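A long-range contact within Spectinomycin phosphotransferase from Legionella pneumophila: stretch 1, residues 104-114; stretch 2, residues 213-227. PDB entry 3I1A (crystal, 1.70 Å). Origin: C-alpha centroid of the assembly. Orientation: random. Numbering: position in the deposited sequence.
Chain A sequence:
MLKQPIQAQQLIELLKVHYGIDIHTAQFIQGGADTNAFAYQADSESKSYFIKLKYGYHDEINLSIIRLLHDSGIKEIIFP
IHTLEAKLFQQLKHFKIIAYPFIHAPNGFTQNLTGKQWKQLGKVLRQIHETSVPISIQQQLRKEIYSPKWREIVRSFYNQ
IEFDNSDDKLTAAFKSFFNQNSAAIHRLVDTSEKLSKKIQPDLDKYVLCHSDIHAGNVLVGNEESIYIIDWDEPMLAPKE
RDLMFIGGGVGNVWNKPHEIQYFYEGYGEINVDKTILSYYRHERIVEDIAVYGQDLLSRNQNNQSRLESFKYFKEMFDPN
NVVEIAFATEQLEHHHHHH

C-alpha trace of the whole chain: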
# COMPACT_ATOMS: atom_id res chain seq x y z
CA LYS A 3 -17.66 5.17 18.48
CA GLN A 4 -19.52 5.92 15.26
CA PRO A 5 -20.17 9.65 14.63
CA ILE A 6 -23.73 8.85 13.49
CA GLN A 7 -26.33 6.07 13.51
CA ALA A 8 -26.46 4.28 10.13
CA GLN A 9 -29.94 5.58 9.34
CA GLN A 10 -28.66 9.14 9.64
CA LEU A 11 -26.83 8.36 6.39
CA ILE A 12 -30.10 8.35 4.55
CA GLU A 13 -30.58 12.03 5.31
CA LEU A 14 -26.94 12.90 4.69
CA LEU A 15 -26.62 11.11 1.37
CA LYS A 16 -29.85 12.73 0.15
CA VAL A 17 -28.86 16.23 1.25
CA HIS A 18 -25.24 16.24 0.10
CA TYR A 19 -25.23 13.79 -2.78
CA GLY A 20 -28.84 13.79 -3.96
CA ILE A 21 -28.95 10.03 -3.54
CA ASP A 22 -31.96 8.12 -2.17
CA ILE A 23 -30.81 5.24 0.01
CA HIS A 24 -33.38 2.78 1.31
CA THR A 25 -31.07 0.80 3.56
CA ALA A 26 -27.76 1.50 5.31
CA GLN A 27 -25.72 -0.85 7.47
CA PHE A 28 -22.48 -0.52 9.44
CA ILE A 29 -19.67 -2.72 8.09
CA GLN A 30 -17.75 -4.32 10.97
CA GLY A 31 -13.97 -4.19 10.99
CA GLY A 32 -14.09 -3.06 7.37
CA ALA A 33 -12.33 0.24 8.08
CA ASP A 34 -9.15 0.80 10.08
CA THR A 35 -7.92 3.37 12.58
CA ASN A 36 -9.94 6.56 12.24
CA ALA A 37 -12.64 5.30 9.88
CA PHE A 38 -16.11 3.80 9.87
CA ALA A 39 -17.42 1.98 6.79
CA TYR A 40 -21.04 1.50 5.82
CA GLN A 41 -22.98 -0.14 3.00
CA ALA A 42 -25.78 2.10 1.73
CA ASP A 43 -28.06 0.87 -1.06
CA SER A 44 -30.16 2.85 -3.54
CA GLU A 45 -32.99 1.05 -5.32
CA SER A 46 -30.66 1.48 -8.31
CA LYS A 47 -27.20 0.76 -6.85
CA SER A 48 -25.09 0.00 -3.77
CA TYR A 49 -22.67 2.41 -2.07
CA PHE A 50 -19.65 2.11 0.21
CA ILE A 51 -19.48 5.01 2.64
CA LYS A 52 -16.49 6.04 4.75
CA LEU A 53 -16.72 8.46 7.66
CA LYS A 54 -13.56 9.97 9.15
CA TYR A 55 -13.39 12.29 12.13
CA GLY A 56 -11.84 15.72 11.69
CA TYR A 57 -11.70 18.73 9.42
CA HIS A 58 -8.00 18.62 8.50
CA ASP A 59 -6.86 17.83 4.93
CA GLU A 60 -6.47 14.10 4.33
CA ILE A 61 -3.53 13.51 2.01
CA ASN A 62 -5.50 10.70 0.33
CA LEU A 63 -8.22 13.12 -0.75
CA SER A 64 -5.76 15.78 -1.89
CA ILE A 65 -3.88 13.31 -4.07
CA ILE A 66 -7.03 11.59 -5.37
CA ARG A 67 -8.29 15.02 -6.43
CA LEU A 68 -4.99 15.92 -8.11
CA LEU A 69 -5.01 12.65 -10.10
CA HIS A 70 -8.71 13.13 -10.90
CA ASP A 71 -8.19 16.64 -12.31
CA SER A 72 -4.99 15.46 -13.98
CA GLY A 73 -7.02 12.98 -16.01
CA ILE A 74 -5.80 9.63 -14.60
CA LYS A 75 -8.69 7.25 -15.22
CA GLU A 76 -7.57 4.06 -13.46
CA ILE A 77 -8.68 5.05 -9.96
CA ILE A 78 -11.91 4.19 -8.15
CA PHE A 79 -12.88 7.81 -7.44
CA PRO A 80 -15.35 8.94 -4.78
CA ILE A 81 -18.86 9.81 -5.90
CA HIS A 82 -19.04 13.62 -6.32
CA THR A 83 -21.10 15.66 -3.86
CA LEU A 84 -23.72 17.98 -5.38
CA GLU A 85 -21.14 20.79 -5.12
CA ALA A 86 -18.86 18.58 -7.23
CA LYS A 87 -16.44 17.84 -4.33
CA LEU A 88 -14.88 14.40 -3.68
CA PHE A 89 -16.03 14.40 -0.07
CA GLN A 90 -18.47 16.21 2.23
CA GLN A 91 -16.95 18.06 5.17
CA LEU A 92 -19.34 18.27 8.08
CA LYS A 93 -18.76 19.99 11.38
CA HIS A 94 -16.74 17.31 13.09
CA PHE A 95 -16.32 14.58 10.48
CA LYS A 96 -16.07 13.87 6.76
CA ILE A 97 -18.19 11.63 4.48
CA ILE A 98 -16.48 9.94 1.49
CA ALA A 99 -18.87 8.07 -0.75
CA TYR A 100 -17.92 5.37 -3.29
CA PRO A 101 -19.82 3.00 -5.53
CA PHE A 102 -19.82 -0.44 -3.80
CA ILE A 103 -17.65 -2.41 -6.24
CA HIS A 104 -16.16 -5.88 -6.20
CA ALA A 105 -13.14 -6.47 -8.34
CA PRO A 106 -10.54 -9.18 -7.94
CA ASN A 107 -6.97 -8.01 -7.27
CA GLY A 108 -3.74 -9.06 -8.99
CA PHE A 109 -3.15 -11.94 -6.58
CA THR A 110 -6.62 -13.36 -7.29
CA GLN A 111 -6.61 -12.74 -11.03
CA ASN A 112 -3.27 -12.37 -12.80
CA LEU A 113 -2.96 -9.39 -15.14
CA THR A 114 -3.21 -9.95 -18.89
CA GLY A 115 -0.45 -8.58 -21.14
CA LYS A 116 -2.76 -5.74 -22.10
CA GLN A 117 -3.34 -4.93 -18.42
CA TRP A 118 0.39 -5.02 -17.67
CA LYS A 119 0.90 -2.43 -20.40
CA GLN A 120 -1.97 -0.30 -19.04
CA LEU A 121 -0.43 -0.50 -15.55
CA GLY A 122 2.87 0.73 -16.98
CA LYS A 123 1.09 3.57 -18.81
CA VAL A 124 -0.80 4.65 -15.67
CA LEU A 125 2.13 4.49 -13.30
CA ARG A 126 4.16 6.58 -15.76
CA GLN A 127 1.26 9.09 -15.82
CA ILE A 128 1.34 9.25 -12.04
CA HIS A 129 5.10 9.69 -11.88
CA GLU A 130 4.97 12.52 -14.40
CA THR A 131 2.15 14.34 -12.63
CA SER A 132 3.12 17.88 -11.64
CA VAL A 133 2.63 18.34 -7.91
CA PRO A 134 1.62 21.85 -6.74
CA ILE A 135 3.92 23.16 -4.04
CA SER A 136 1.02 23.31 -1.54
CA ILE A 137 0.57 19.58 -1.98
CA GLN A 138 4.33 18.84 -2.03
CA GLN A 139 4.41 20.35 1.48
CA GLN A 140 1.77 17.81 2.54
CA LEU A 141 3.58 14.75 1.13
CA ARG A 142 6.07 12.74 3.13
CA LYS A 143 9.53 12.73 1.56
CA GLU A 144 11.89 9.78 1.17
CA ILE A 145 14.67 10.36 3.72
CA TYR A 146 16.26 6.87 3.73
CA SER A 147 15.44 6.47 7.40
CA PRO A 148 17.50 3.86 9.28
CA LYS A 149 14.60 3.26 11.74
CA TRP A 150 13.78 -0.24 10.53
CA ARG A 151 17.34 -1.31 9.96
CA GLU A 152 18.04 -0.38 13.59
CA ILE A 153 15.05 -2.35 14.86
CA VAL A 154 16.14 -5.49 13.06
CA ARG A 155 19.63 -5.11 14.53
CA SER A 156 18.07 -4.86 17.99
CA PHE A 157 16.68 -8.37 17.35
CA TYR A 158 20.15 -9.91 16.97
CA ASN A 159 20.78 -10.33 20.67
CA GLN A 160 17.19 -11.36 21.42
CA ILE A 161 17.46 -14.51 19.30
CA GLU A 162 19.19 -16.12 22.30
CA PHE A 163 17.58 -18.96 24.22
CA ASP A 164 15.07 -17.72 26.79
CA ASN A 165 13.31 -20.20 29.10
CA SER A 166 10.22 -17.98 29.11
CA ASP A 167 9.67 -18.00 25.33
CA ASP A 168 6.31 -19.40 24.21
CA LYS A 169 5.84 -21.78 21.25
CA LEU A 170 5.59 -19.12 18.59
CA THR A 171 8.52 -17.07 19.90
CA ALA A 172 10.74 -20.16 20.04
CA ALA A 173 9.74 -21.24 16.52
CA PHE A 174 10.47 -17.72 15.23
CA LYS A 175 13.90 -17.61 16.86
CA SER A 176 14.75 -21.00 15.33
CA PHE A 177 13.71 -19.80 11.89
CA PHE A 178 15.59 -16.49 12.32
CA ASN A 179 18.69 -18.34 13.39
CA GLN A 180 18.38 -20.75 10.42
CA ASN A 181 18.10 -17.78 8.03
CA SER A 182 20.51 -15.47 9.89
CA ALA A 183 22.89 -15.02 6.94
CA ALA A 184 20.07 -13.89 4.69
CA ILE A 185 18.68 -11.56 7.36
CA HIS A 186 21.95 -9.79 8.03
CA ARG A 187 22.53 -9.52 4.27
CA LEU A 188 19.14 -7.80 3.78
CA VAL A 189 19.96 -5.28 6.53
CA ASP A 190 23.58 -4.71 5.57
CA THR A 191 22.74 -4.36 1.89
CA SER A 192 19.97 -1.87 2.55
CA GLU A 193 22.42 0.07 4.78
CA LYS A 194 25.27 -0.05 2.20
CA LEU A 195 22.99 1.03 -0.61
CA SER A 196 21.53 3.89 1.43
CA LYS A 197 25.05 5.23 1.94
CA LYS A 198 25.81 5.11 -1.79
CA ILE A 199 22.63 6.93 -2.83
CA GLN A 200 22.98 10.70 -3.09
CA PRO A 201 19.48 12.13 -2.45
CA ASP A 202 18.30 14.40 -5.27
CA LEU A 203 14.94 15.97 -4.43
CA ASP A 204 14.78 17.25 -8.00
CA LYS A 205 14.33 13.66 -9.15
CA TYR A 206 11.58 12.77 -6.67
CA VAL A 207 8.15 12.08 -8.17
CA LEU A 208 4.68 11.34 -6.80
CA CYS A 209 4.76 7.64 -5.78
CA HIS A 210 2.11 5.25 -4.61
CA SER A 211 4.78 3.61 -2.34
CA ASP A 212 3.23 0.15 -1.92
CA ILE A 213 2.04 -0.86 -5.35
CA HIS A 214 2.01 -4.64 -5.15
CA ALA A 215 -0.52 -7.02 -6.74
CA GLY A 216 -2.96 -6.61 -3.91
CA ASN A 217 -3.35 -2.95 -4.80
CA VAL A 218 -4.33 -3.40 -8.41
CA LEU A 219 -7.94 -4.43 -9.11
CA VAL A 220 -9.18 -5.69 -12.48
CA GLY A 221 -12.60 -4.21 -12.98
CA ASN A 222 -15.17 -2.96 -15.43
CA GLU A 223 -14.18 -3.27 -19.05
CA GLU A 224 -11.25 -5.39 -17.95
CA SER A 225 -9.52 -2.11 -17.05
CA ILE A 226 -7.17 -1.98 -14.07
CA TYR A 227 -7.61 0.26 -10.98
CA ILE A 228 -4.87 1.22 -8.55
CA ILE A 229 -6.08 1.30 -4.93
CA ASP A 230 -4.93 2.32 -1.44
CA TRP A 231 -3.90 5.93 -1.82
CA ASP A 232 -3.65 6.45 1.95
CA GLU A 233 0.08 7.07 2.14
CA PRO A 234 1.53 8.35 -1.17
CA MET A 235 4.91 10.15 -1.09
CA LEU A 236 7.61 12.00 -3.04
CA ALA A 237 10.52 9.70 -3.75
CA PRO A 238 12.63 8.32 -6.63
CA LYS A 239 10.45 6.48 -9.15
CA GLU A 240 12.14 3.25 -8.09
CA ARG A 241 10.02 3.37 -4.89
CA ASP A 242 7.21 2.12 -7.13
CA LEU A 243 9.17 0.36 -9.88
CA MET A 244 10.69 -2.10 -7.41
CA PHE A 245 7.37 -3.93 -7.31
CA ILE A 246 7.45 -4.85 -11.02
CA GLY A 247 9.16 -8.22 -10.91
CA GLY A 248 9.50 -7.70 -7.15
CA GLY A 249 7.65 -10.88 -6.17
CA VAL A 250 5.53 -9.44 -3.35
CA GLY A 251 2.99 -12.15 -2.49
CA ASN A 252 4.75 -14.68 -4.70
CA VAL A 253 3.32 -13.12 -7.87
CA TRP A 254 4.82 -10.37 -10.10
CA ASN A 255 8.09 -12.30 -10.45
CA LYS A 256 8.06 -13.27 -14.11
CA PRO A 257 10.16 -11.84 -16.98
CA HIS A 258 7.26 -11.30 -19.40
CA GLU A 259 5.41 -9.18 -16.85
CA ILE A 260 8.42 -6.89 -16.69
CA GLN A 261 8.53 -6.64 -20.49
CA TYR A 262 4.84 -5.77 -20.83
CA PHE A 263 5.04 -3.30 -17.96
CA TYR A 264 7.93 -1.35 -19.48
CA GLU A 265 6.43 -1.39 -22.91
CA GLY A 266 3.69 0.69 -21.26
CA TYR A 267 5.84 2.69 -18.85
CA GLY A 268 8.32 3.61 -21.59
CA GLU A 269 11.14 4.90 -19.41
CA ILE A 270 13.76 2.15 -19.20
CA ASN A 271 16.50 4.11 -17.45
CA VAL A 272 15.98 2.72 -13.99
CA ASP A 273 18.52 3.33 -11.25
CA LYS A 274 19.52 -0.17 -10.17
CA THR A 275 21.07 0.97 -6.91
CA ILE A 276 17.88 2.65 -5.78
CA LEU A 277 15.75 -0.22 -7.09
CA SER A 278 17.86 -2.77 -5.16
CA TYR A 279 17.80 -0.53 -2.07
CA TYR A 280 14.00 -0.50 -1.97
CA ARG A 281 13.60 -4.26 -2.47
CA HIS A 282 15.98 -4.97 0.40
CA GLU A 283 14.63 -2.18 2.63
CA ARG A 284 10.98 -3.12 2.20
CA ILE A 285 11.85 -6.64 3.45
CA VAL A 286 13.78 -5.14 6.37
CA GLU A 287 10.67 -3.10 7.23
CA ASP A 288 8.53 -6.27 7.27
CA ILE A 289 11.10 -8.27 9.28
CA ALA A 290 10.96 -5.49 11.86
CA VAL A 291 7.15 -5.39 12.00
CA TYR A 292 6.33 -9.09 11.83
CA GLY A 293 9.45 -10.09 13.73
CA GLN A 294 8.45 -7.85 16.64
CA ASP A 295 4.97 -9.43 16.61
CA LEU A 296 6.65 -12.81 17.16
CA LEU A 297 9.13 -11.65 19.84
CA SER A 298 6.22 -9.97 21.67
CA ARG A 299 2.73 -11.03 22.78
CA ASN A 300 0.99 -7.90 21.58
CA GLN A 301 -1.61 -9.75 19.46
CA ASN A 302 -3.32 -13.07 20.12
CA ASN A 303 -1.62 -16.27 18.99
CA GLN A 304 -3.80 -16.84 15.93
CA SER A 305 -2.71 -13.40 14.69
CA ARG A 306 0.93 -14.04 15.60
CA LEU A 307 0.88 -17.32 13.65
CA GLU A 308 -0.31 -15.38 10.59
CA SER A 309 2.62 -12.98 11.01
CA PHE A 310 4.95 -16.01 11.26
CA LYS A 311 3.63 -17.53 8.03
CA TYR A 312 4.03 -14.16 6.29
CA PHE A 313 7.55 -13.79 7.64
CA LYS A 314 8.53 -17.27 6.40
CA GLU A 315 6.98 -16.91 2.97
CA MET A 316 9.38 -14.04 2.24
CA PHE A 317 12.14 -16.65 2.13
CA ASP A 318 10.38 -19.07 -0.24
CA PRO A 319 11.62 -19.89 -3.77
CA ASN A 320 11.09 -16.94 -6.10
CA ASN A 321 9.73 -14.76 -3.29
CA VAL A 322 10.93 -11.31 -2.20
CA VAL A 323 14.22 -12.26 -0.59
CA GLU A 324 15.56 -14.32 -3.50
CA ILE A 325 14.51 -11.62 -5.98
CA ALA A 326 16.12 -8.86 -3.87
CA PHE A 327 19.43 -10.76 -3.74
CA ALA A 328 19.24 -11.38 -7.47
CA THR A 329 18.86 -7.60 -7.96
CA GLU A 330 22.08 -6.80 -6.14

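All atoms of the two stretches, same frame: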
# COMPACT_ATOMS: atom_id res chain seq x y z
N HIS A 104 -16.94 -4.71 -6.50
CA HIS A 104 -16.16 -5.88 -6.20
C HIS A 104 -15.35 -6.06 -7.44
O HIS A 104 -15.88 -6.02 -8.56
CB HIS A 104 -16.95 -7.17 -6.01
CG HIS A 104 -16.07 -8.38 -6.03
ND1 HIS A 104 -15.11 -8.62 -5.07
CD2 HIS A 104 -15.89 -9.33 -6.98
CE1 HIS A 104 -14.38 -9.65 -5.42
NE2 HIS A 104 -14.83 -10.11 -6.58
N ALA A 105 -14.05 -6.24 -7.25
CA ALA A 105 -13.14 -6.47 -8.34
C ALA A 105 -12.04 -7.31 -7.74
O ALA A 105 -11.59 -7.09 -6.61
CB ALA A 105 -12.60 -5.16 -8.88
N PRO A 106 -11.61 -8.34 -8.46
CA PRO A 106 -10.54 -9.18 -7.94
C PRO A 106 -9.21 -8.44 -8.07
O PRO A 106 -9.04 -7.60 -8.95
CB PRO A 106 -10.62 -10.42 -8.83
CG PRO A 106 -11.09 -9.86 -10.16
CD PRO A 106 -12.14 -8.85 -9.74
N ASN A 107 -8.27 -8.69 -7.16
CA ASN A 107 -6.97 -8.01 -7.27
C ASN A 107 -5.98 -8.89 -8.06
O ASN A 107 -6.32 -10.00 -8.49
CB ASN A 107 -6.40 -7.66 -5.89
CG ASN A 107 -6.16 -8.88 -5.02
OD1 ASN A 107 -5.83 -9.97 -5.52
ND2 ASN A 107 -6.31 -8.70 -3.70
N GLY A 108 -4.77 -8.37 -8.23
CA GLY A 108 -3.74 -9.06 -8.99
C GLY A 108 -3.23 -10.38 -8.45
O GLY A 108 -2.55 -11.12 -9.18
N PHE A 109 -3.53 -10.66 -7.19
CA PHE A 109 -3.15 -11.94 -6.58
C PHE A 109 -4.20 -12.91 -7.13
O PHE A 109 -3.88 -13.92 -7.78
CB PHE A 109 -3.30 -11.90 -5.05
CG PHE A 109 -2.25 -11.07 -4.33
CD1 PHE A 109 -2.60 -10.33 -3.19
CD2 PHE A 109 -0.93 -11.03 -4.75
CE1 PHE A 109 -1.65 -9.58 -2.49
CE2 PHE A 109 0.04 -10.28 -4.05
CZ PHE A 109 -0.32 -9.56 -2.93
N THR A 110 -5.46 -12.57 -6.90
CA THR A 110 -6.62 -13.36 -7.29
C THR A 110 -6.71 -13.66 -8.77
O THR A 110 -6.93 -14.81 -9.18
CB THR A 110 -7.90 -12.61 -6.89
OG1 THR A 110 -7.83 -12.33 -5.48
CG2 THR A 110 -9.14 -13.44 -7.21
N GLN A 111 -6.53 -12.62 -9.58
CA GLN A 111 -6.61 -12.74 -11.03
C GLN A 111 -5.37 -12.10 -11.65
O GLN A 111 -5.24 -10.88 -11.65
CB GLN A 111 -7.87 -12.03 -11.53
CG GLN A 111 -8.05 -12.05 -13.02
CD GLN A 111 -9.40 -11.50 -13.43
OE1 GLN A 111 -9.50 -10.53 -14.19
NE2 GLN A 111 -10.46 -12.10 -12.91
N ASN A 112 -4.47 -12.92 -12.19
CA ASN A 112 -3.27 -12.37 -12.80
C ASN A 112 -3.57 -11.44 -13.97
O ASN A 112 -4.48 -11.69 -14.77
CB ASN A 112 -2.37 -13.50 -13.26
CG ASN A 112 -2.03 -14.44 -12.14
OD1 ASN A 112 -1.69 -14.00 -11.04
ND2 ASN A 112 -2.14 -15.74 -12.40
N LEU A 113 -2.78 -10.37 -14.07
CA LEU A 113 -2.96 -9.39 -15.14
C LEU A 113 -2.65 -9.97 -16.52
O LEU A 113 -1.74 -10.78 -16.67
CB LEU A 113 -2.05 -8.18 -14.91
CG LEU A 113 -2.18 -7.41 -13.60
CD1 LEU A 113 -1.42 -6.09 -13.73
CD2 LEU A 113 -3.64 -7.14 -13.28
N THR A 114 -3.43 -9.54 -17.51
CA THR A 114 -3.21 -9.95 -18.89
C THR A 114 -2.06 -9.06 -19.42
O THR A 114 -1.68 -8.08 -18.78
CB THR A 114 -4.44 -9.68 -19.76
OG1 THR A 114 -4.72 -8.27 -19.76
CG2 THR A 114 -5.65 -10.44 -19.23
N ILE A 213 2.81 -0.35 -4.24
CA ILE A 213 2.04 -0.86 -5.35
C ILE A 213 2.34 -2.28 -5.76
O ILE A 213 2.96 -2.55 -6.79
CB ILE A 213 2.11 0.17 -6.54
CG1 ILE A 213 1.20 -0.27 -7.68
CG2 ILE A 213 3.55 0.40 -7.00
CD1 ILE A 213 -0.24 -0.53 -7.22
N HIS A 214 1.88 -3.21 -4.90
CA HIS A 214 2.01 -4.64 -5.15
C HIS A 214 0.69 -5.15 -5.73
O HIS A 214 -0.27 -4.38 -5.86
CB HIS A 214 2.37 -5.39 -3.86
CG HIS A 214 1.41 -5.17 -2.74
ND1 HIS A 214 0.23 -5.88 -2.61
CD2 HIS A 214 1.47 -4.35 -1.67
CE1 HIS A 214 -0.39 -5.49 -1.51
NE2 HIS A 214 0.34 -4.57 -0.92
N ALA A 215 0.66 -6.43 -6.09
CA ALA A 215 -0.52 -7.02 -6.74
C ALA A 215 -1.83 -6.87 -6.01
O ALA A 215 -2.89 -6.83 -6.63
CB ALA A 215 -0.26 -8.49 -7.06
N GLY A 216 -1.76 -6.78 -4.68
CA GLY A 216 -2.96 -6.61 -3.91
C GLY A 216 -3.60 -5.26 -4.10
O GLY A 216 -4.78 -5.07 -3.80
N ASN A 217 -2.82 -4.29 -4.59
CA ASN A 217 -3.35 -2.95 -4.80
C ASN A 217 -3.74 -2.59 -6.23
O ASN A 217 -3.95 -1.42 -6.58
CB ASN A 217 -2.39 -1.94 -4.19
CG ASN A 217 -2.48 -1.95 -2.67
OD1 ASN A 217 -3.56 -2.21 -2.13
ND2 ASN A 217 -1.39 -1.66 -1.99
N VAL A 218 -3.84 -3.62 -7.07
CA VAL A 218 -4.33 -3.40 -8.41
C VAL A 218 -5.59 -4.27 -8.54
O VAL A 218 -5.53 -5.47 -8.27
CB VAL A 218 -3.34 -3.85 -9.50
CG1 VAL A 218 -3.98 -3.64 -10.87
CG2 VAL A 218 -2.06 -3.06 -9.41
N LEU A 219 -6.71 -3.67 -8.93
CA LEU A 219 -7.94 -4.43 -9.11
C LEU A 219 -8.22 -4.47 -10.60
O LEU A 219 -7.87 -3.55 -11.33
CB LEU A 219 -9.12 -3.75 -8.42
CG LEU A 219 -8.99 -3.53 -6.91
CD1 LEU A 219 -10.28 -2.98 -6.38
CD2 LEU A 219 -8.66 -4.83 -6.22
N VAL A 220 -8.83 -5.56 -11.06
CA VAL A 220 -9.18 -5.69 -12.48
C VAL A 220 -10.68 -5.53 -12.49
O VAL A 220 -11.40 -6.40 -12.00
CB VAL A 220 -8.80 -7.07 -13.03
CG1 VAL A 220 -9.28 -7.20 -14.47
CG2 VAL A 220 -7.30 -7.25 -12.95
N GLY A 221 -11.17 -4.42 -13.03
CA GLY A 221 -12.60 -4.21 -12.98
C GLY A 221 -13.38 -4.14 -14.26
O GLY A 221 -13.16 -4.94 -15.18
N ASN A 222 -14.30 -3.18 -14.28
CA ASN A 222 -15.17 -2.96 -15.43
C ASN A 222 -14.39 -2.74 -16.70
O ASN A 222 -13.39 -2.00 -16.71
N GLU A 223 -14.85 -3.38 -17.77
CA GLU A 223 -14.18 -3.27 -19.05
C GLU A 223 -12.82 -3.92 -19.05
O GLU A 223 -12.02 -3.70 -19.95
N GLU A 224 -12.55 -4.73 -18.03
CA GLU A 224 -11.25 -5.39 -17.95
C GLU A 224 -10.14 -4.35 -17.77
O GLU A 224 -8.97 -4.62 -18.07
CB GLU A 224 -11.01 -6.21 -19.21
N SER A 225 -10.51 -3.16 -17.32
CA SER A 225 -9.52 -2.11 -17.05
C SER A 225 -8.97 -2.35 -15.66
O SER A 225 -9.62 -2.98 -14.85
CB SER A 225 -10.18 -0.72 -17.07
OG SER A 225 -9.25 0.29 -16.69
N ILE A 226 -7.77 -1.86 -15.40
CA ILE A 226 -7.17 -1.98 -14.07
C ILE A 226 -7.51 -0.73 -13.22
O ILE A 226 -7.90 0.31 -13.75
CB ILE A 226 -5.62 -2.10 -14.15
CG1 ILE A 226 -5.03 -0.84 -14.78
CG2 ILE A 226 -5.22 -3.33 -14.96
CD1 ILE A 226 -4.05 -0.14 -13.89
N TYR A 227 -7.39 -0.86 -11.90
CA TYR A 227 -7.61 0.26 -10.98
C TYR A 227 -6.54 0.13 -9.92
O TYR A 227 -6.29 -0.98 -9.44
CB TYR A 227 -8.99 0.19 -10.32
CG TYR A 227 -10.09 0.49 -11.30
CD1 TYR A 227 -10.46 1.81 -11.56
CD2 TYR A 227 -10.62 -0.52 -12.10
CE1 TYR A 227 -11.34 2.12 -12.63
CE2 TYR A 227 -11.49 -0.22 -13.15
CZ TYR A 227 -11.83 1.09 -13.41
OH TYR A 227 -12.63 1.38 -14.50
O HOH W 1 -6.84 -6.16 -2.59

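Segments distant in sequence often join by pairing a small apolar cluster with a short run of backbone hydrogen bonds, and the 620 Å² contact in this phosphotransferase illustrates the principle. At its apolar centre Leu113, buried and with chi1 in m, brings CD2 to 3.7 Å from Val220 CG2 and 4.3 Å from Val218 CG1; branched aliphatic side chains fill such space without leaving polar groups unsatisfied. Ala105 points its methyl toward the other stretch, CB lying 3.8 Å from Leu219 CB, a small apolar group at close quarters. Further along, Phe109 CD2 packs 3.5 Å from Ala215 CB, and one face of the ring is covered by Ala215 C and Gly216 N. Gly216 suits this place because a CB there would clash with Phe109 CE1.

The backbones meet in a single beta bridge, Asn107 with Leu219. Val220 N donates to Pro106 O at 2.9 Å and nearly straight, while Gly108 N reaches Ala215 O at 2.9 Å and, weakly, Val218 O at 3.0 Å. Gly108 also needs its bareness: a CB would strike Ala215 O.

At the polar edge, Asn107 OD1 accepts from Phe109 N (2.9 Å) and Thr110 N (3.0 Å), steadying the turn, while a water links Asn107 ND2 (2.8 Å from the water oxygen) to Gly216 O (2.6 Å from the same oxygen).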